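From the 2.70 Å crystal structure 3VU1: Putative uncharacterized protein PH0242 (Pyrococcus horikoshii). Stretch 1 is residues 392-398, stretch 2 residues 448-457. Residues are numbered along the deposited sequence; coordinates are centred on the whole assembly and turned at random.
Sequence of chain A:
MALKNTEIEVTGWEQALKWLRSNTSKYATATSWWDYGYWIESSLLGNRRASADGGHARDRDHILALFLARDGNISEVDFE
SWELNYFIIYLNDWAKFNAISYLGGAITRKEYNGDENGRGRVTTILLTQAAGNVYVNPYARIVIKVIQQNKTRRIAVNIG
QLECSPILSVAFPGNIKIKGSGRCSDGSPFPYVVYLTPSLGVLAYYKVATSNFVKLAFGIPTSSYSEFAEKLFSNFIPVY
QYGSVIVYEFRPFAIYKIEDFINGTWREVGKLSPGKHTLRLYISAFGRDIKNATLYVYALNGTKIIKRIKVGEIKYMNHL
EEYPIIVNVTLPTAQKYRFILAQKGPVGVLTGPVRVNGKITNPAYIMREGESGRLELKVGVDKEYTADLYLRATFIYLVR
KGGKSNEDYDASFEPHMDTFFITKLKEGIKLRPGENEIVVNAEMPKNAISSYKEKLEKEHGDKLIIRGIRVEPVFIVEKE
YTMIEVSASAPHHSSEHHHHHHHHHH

Stretch 1, residues 392-398: RATFIYL
Stretch 2, residues 448-457: AISSYKEKLE

Residues 392-398 form part of a longer β-strand, with phi between -100° and -146° and psi between 118° and 168°. Stretch 2 is helix through Glu 457 and beyond, phi near -60° and psi near -45°, with Ile 449 at -78°/-58°. Its turns are held by backbone hydrogen bonds such as Lys 453 N to Ile 449 O (2.9 Å). Strand and helix run in roughly the same direction, their axes 31° apart (signed crossing angle -31°) and 10.3 Å apart at closest approach. The CA-CA register is Ala 393 with Ile 449 (7.7 Å), Phe 395 with Lys 453 (8.6 Å) and Tyr 397 with Leu 456 (9.3 Å), so the separation widens along the strand. No hydrogen bond crosses the contact, which buries 317 Å² in all and rests on apolar and aromatic packing.

Arg 392 (t, t, p, chi4 -157°) does not reach the helix. Ala 393 points its CB toward it, and this small side chain suits the place where the backbones are closest: its CB lies 4.1 Å from CD1 of Ile 449, whose m, m rotamer brings the end of the chain nearer the strand although its CA-to-CB bond points sideways. Thr 394 (m) points away.

Phe 395 (chi1 -75°, m; chi2 -111°) is the centre of the contact, a flat, wide side chain able to touch four helix residues. At its edge, CZ approaches Ile 449 O at 3.6 Å; that carbonyl is already engaged by Lys 453 N. Phe 395 CZ also lies 3.9 Å from Ile 449 CG2. Tyr 452 (t, chi2 76°) turns its edge toward the face of Phe 395, with centroids 4.8 Å apart, planes at 56°, and CD2 of Phe 395 3.6 Å from CD2 of Tyr 452. Leu 456 CD1 comes within 3.8 Å of Phe 395 CD1. Lys 453 (t, t, t, m) meets Phe 395 CE1 with its backbone N at 4.1 Å and its CB at 4.4 Å; its end leads away, and NZ makes a salt bridge and weak hydrogen bond to Glu 457 OE2 (3.2 Å).

Ile 396 (m, t) is out of reach. Tyr 397 (chi1 57°, p; chi2 99°) again points toward the helix, its long ring spanning the wider gap. Leu 456 (m, t) packs over one face, CD1 4.3 Å from the Tyr 397 ring centroid and 18° off the normal, a CH-pi contact; its CD2 also lies against the ring, 3.5 Å from both Tyr 397 CZ and Tyr 397 OH, the hydroxyl being hydrogen-bonded elsewhere in the structure. Leu 398 (m, t) makes no contact.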

# COMPACT_ATOMS: atom_id res chain seq x y z
N ARG A 392 -12.70 -8.94 16.54
CA ARG A 392 -11.38 -8.34 16.43
C ARG A 392 -11.42 -6.90 16.84
O ARG A 392 -12.31 -6.16 16.44
CB ARG A 392 -10.84 -8.44 14.98
CG ARG A 392 -9.33 -8.24 14.92
CD ARG A 392 -8.83 -8.03 13.50
NE ARG A 392 -9.55 -6.94 12.86
CZ ARG A 392 -9.68 -6.79 11.54
NH1 ARG A 392 -9.14 -7.66 10.69
NH2 ARG A 392 -10.37 -5.77 11.09
N ALA A 393 -10.44 -6.49 17.63
CA ALA A 393 -10.31 -5.08 17.98
C ALA A 393 -9.25 -4.39 17.11
O ALA A 393 -8.23 -5.02 16.77
CB ALA A 393 -9.97 -4.91 19.46
N THR A 394 -9.51 -3.12 16.79
CA THR A 394 -8.52 -2.28 16.11
C THR A 394 -8.48 -0.95 16.83
O THR A 394 -9.50 -0.27 16.91
CB THR A 394 -8.84 -2.05 14.61
OG1 THR A 394 -8.99 -3.30 13.93
CG2 THR A 394 -7.71 -1.31 13.92
N PHE A 395 -7.31 -0.60 17.35
CA PHE A 395 -7.05 0.72 17.92
C PHE A 395 -6.17 1.53 16.97
O PHE A 395 -5.03 1.16 16.67
CB PHE A 395 -6.28 0.60 19.24
CG PHE A 395 -7.12 0.15 20.40
CD1 PHE A 395 -7.41 1.04 21.43
CD2 PHE A 395 -7.59 -1.15 20.48
CE1 PHE A 395 -8.16 0.63 22.52
CE2 PHE A 395 -8.35 -1.56 21.57
CZ PHE A 395 -8.64 -0.67 22.58
N ILE A 396 -6.71 2.64 16.48
CA ILE A 396 -5.88 3.57 15.73
C ILE A 396 -5.67 4.74 16.67
O ILE A 396 -6.64 5.34 17.18
CB ILE A 396 -6.55 4.05 14.43
CG1 ILE A 396 -6.47 2.94 13.38
CG2 ILE A 396 -5.85 5.30 13.92
CD1 ILE A 396 -7.38 3.14 12.17
N TYR A 397 -4.40 5.06 16.91
CA TYR A 397 -4.06 6.16 17.80
C TYR A 397 -2.80 6.92 17.39
O TYR A 397 -2.05 6.48 16.52
CB TYR A 397 -3.92 5.64 19.22
CG TYR A 397 -2.90 4.53 19.39
CD1 TYR A 397 -1.61 4.82 19.86
CD2 TYR A 397 -3.22 3.21 19.11
CE1 TYR A 397 -0.67 3.82 20.05
CE2 TYR A 397 -2.29 2.20 19.29
CZ TYR A 397 -1.01 2.52 19.76
OH TYR A 397 -0.07 1.53 19.96
N LEU A 398 -2.60 8.08 18.03
CA LEU A 398 -1.44 8.93 17.77
C LEU A 398 -0.50 8.98 18.98
O LEU A 398 -0.95 8.91 20.13
CB LEU A 398 -1.89 10.34 17.41
CG LEU A 398 -2.90 10.49 16.28
CD1 LEU A 398 -3.06 11.96 15.88
CD2 LEU A 398 -2.52 9.62 15.08
N ALA A 448 -12.22 -5.93 27.69
CA ALA A 448 -11.44 -6.21 26.48
C ALA A 448 -10.82 -4.92 25.88
O ALA A 448 -9.62 -4.86 25.62
CB ALA A 448 -12.27 -6.95 25.45
N ILE A 449 -11.66 -3.90 25.71
CA ILE A 449 -11.27 -2.62 25.18
C ILE A 449 -10.56 -1.78 26.25
O ILE A 449 -9.41 -1.37 26.07
CB ILE A 449 -12.53 -1.88 24.61
CG1 ILE A 449 -13.18 -2.69 23.49
CG2 ILE A 449 -12.22 -0.46 24.13
CD1 ILE A 449 -12.23 -3.26 22.43
N SER A 450 -11.23 -1.55 27.38
CA SER A 450 -10.71 -0.69 28.46
C SER A 450 -9.34 -1.13 28.93
O SER A 450 -8.47 -0.30 29.22
CB SER A 450 -11.66 -0.72 29.65
OG SER A 450 -12.86 -0.05 29.32
N SER A 451 -9.17 -2.44 29.03
CA SER A 451 -7.91 -3.04 29.40
C SER A 451 -6.76 -2.49 28.53
O SER A 451 -5.78 -1.93 29.06
CB SER A 451 -8.05 -4.54 29.26
OG SER A 451 -6.79 -5.13 29.15
N TYR A 452 -6.93 -2.60 27.20
CA TYR A 452 -5.94 -2.15 26.23
C TYR A 452 -5.77 -0.62 26.24
O TYR A 452 -4.65 -0.11 26.16
CB TYR A 452 -6.28 -2.67 24.82
CG TYR A 452 -5.08 -2.65 23.89
CD1 TYR A 452 -4.08 -3.63 23.99
CD2 TYR A 452 -4.93 -1.63 22.93
CE1 TYR A 452 -2.96 -3.60 23.17
CE2 TYR A 452 -3.81 -1.58 22.11
CZ TYR A 452 -2.84 -2.57 22.23
OH TYR A 452 -1.75 -2.53 21.41
N LYS A 453 -6.89 0.09 26.36
CA LYS A 453 -6.93 1.55 26.48
C LYS A 453 -6.08 2.04 27.64
O LYS A 453 -5.31 2.99 27.50
CB LYS A 453 -8.36 1.98 26.69
CG LYS A 453 -8.71 3.41 26.35
CD LYS A 453 -10.24 3.49 26.23
CE LYS A 453 -10.77 4.91 26.05
NZ LYS A 453 -10.13 5.85 27.02
N GLU A 454 -6.23 1.39 28.81
CA GLU A 454 -5.40 1.67 29.99
C GLU A 454 -3.92 1.38 29.70
O GLU A 454 -3.05 2.16 30.06
CB GLU A 454 -5.87 0.84 31.19
CG GLU A 454 -6.99 1.48 32.01
CD GLU A 454 -7.96 0.46 32.65
OE1 GLU A 454 -7.54 -0.66 33.05
OE2 GLU A 454 -9.16 0.78 32.77
N LYS A 455 -3.65 0.25 29.04
CA LYS A 455 -2.28 -0.11 28.71
C LYS A 455 -1.60 1.03 27.92
O LYS A 455 -0.53 1.52 28.32
CB LYS A 455 -2.26 -1.47 28.01
CG LYS A 455 -0.90 -2.12 27.83
CD LYS A 455 -0.43 -2.10 26.38
CE LYS A 455 1.09 -2.17 26.23
NZ LYS A 455 1.68 -3.45 26.74
N LEU A 456 -2.25 1.50 26.86
CA LEU A 456 -1.75 2.62 26.06
C LEU A 456 -1.60 3.91 26.85
O LEU A 456 -0.62 4.65 26.69
CB LEU A 456 -2.65 2.90 24.86
CG LEU A 456 -2.89 1.76 23.87
CD1 LEU A 456 -4.09 2.11 23.01
CD2 LEU A 456 -1.65 1.51 23.05
N GLU A 457 -2.59 4.17 27.71
CA GLU A 457 -2.59 5.35 28.56
C GLU A 457 -1.41 5.33 29.51
O GLU A 457 -0.66 6.32 29.62
CB GLU A 457 -3.92 5.49 29.29
CG GLU A 457 -4.98 6.18 28.43
CD GLU A 457 -6.39 6.13 29.01
OE1 GLU A 457 -6.56 5.65 30.15
OE2 GLU A 457 -7.33 6.58 28.32